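PDB 3ON7: oxidoreductase, iron/ascorbate family from Shewanella oneidensis, which probably acts as an iron(II)- and 2-oxoglutarate-dependent oxygenase, and may form ethylene from 2-oxoglutarate and oxidise L-arginine. Local coordinates for the interface of chains A and B. Numbering follows the deposited sequence. Chains: chain A/B, Oxidoreductase, iron/ascorbate family.

The interface of chains A and B. Residues chain A 149, 177, 253, 270, 273; chain B 277-279.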
loop_
_atom_site.group_PDB
_atom_site.type_symbol
_atom_site.label_atom_id
_atom_site.label_comp_id
_atom_site.label_asym_id
_atom_site.label_seq_id
_atom_site.Cartn_x
_atom_site.Cartn_y
_atom_site.Cartn_z
ATOM N N LYS A 149 -9.384 0.098 -13.704
ATOM C CA LYS A 149 -8.984 1.328 -13.000
ATOM C C LYS A 149 -9.764 2.569 -13.356
ATOM O O LYS A 149 -9.654 3.586 -12.646
ATOM C CB LYS A 149 -7.497 1.606 -13.183
ATOM C CG LYS A 149 -6.603 0.837 -12.204
ATOM C CD LYS A 149 -5.135 1.196 -12.364
ATOM C CE LYS A 149 -4.785 2.655 -12.008
ATOM N NZ LYS A 149 -4.768 2.899 -10.542
ATOM N N ILE A 177 -3.164 12.218 -14.833
ATOM C CA ILE A 177 -2.147 11.193 -15.105
ATOM C C ILE A 177 -2.627 10.169 -16.129
ATOM O O ILE A 177 -1.815 9.542 -16.828
ATOM C CB ILE A 177 -1.736 10.436 -13.818
ATOM C CG1 ILE A 177 -0.295 9.932 -13.938
ATOM C CG2 ILE A 177 -2.734 9.262 -13.500
ATOM C CD1 ILE A 177 0.169 9.063 -12.768
ATOM N N HIS A 253 -8.658 5.114 -17.418
ATOM C CA HIS A 253 -7.326 4.544 -17.184
ATOM C C HIS A 253 -7.090 3.340 -18.075
ATOM O O HIS A 253 -8.002 2.528 -18.266
ATOM C CB HIS A 253 -7.176 4.098 -15.737
ATOM C CG HIS A 253 -6.956 5.216 -14.779
ATOM N ND1 HIS A 253 -7.992 5.974 -14.274
ATOM C CD2 HIS A 253 -5.825 5.696 -14.209
ATOM C CE1 HIS A 253 -7.508 6.879 -13.442
ATOM N NE2 HIS A 253 -6.196 6.730 -13.380
ATOM N N LEU A 270 3.010 4.536 -13.293
ATOM C CA LEU A 270 2.384 4.908 -12.016
ATOM C C LEU A 270 3.353 4.670 -10.856
ATOM O O LEU A 270 3.535 5.549 -10.027
ATOM C CB LEU A 270 1.055 4.154 -11.794
ATOM C CG LEU A 270 0.337 4.361 -10.457
ATOM C CD1 LEU A 270 0.044 5.846 -10.223
ATOM C CD2 LEU A 270 -0.940 3.546 -10.377
ATOM N N ARG A 273 5.820 7.351 -10.651
ATOM C CA ARG A 273 5.245 8.570 -10.091
ATOM C C ARG A 273 5.224 8.460 -8.580
ATOM O O ARG A 273 5.527 9.430 -7.882
ATOM C CB ARG A 273 3.823 8.815 -10.588
ATOM C CG ARG A 273 3.187 10.118 -10.082
ATOM C CD ARG A 273 3.903 11.329 -10.622
ATOM N NE ARG A 273 3.788 11.421 -12.083
ATOM C CZ ARG A 273 2.764 11.985 -12.725
ATOM N NH1 ARG A 273 1.748 12.532 -12.061
ATOM N NH2 ARG A 273 2.754 12.015 -14.049
ATOM N N LEU B 277 -4.991 10.738 -8.509
ATOM C CA LEU B 277 -4.322 9.930 -9.506
ATOM C C LEU B 277 -5.028 8.594 -9.750
ATOM O O LEU B 277 -4.680 7.888 -10.680
ATOM C CB LEU B 277 -2.892 9.634 -9.070
ATOM C CG LEU B 277 -1.946 10.782 -8.772
ATOM C CD1 LEU B 277 -0.697 10.203 -8.093
ATOM C CD2 LEU B 277 -1.603 11.512 -10.026
ATOM N N GLY B 278 -5.993 8.233 -8.911
ATOM C CA GLY B 278 -6.771 7.016 -9.139
ATOM C C GLY B 278 -6.089 5.771 -8.597
ATOM O O GLY B 278 -6.364 4.684 -9.065
ATOM N N VAL B 279 -5.192 5.944 -7.633
ATOM C CA VAL B 279 -4.477 4.851 -6.985
ATOM C C VAL B 279 -5.424 4.110 -6.019
ATOM O O VAL B 279 -6.025 4.727 -5.128
ATOM C CB VAL B 279 -3.304 5.397 -6.171
ATOM C CG1 VAL B 279 -2.667 4.312 -5.352
ATOM C CG2 VAL B 279 -2.289 6.090 -7.069
HETATM O O HOH W 1 -8.612 4.302 -10.029
HETATM O O HOH W 2 -3.612 5.389 -11.111
#
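The backbone carbonyl O of B:Gly278 takes a hydrogen bond from the side-chain ammonium NZ of A:Lys149 at 2.8 Å and also pairs with water 1, which returns to the backbone O of A:Lys149 itself. The ammonium group comes in from above the carbonyl plane, 45° out of it, and not along a lone pair. Its reach depends on the folded end of the lysine chain: the chain is extended at chi2, then bends at chi3 (65°) and chi4 (75°), which turns NZ towards the C-terminal tail of chain B. There NZ also meets water 2 at 2.8 Å, and this water continues to the backbone O of B:Leu277, so that one lysine serves two successive carbonyls, one directly and one through water. The ammonium thus lies at the C-terminal end of helix 266-277 of chain B, where its positive charge would probably be stabilised by the partial negative charge of the helix end. Replacing A:Lys149 by an alanine would probably leave the B:Gly278 carbonyl without its ammonium donor and remove the lysine-held water bridge to the carbonyl of B:Leu277. The imidazole NE2 of A:His253 adds a weak hydrogen bond to the B:Leu277 carbonyl O, at 3.3 Å.

Beside this polar cluster, B:Leu277 projects its side chain towards A:Ile177, the two crossing at about a right angle; its CD2 methyl packs on A:Ile177 CB at 3.9 Å. That same methyl also approaches NH1 of A:Arg273, whose guanidinium carries A:Ile177 CD1 over the centre of one face. The patch is part of a two-fold symmetric interface between identical chains, in which the C-terminal tail of one copy lies against the other; this pairing may or may not persist in solution. Further along the tail, CG2 of B:Val279 meets the CD1 methyl of A:Leu270, on helix 266-276, at 3.9 Å.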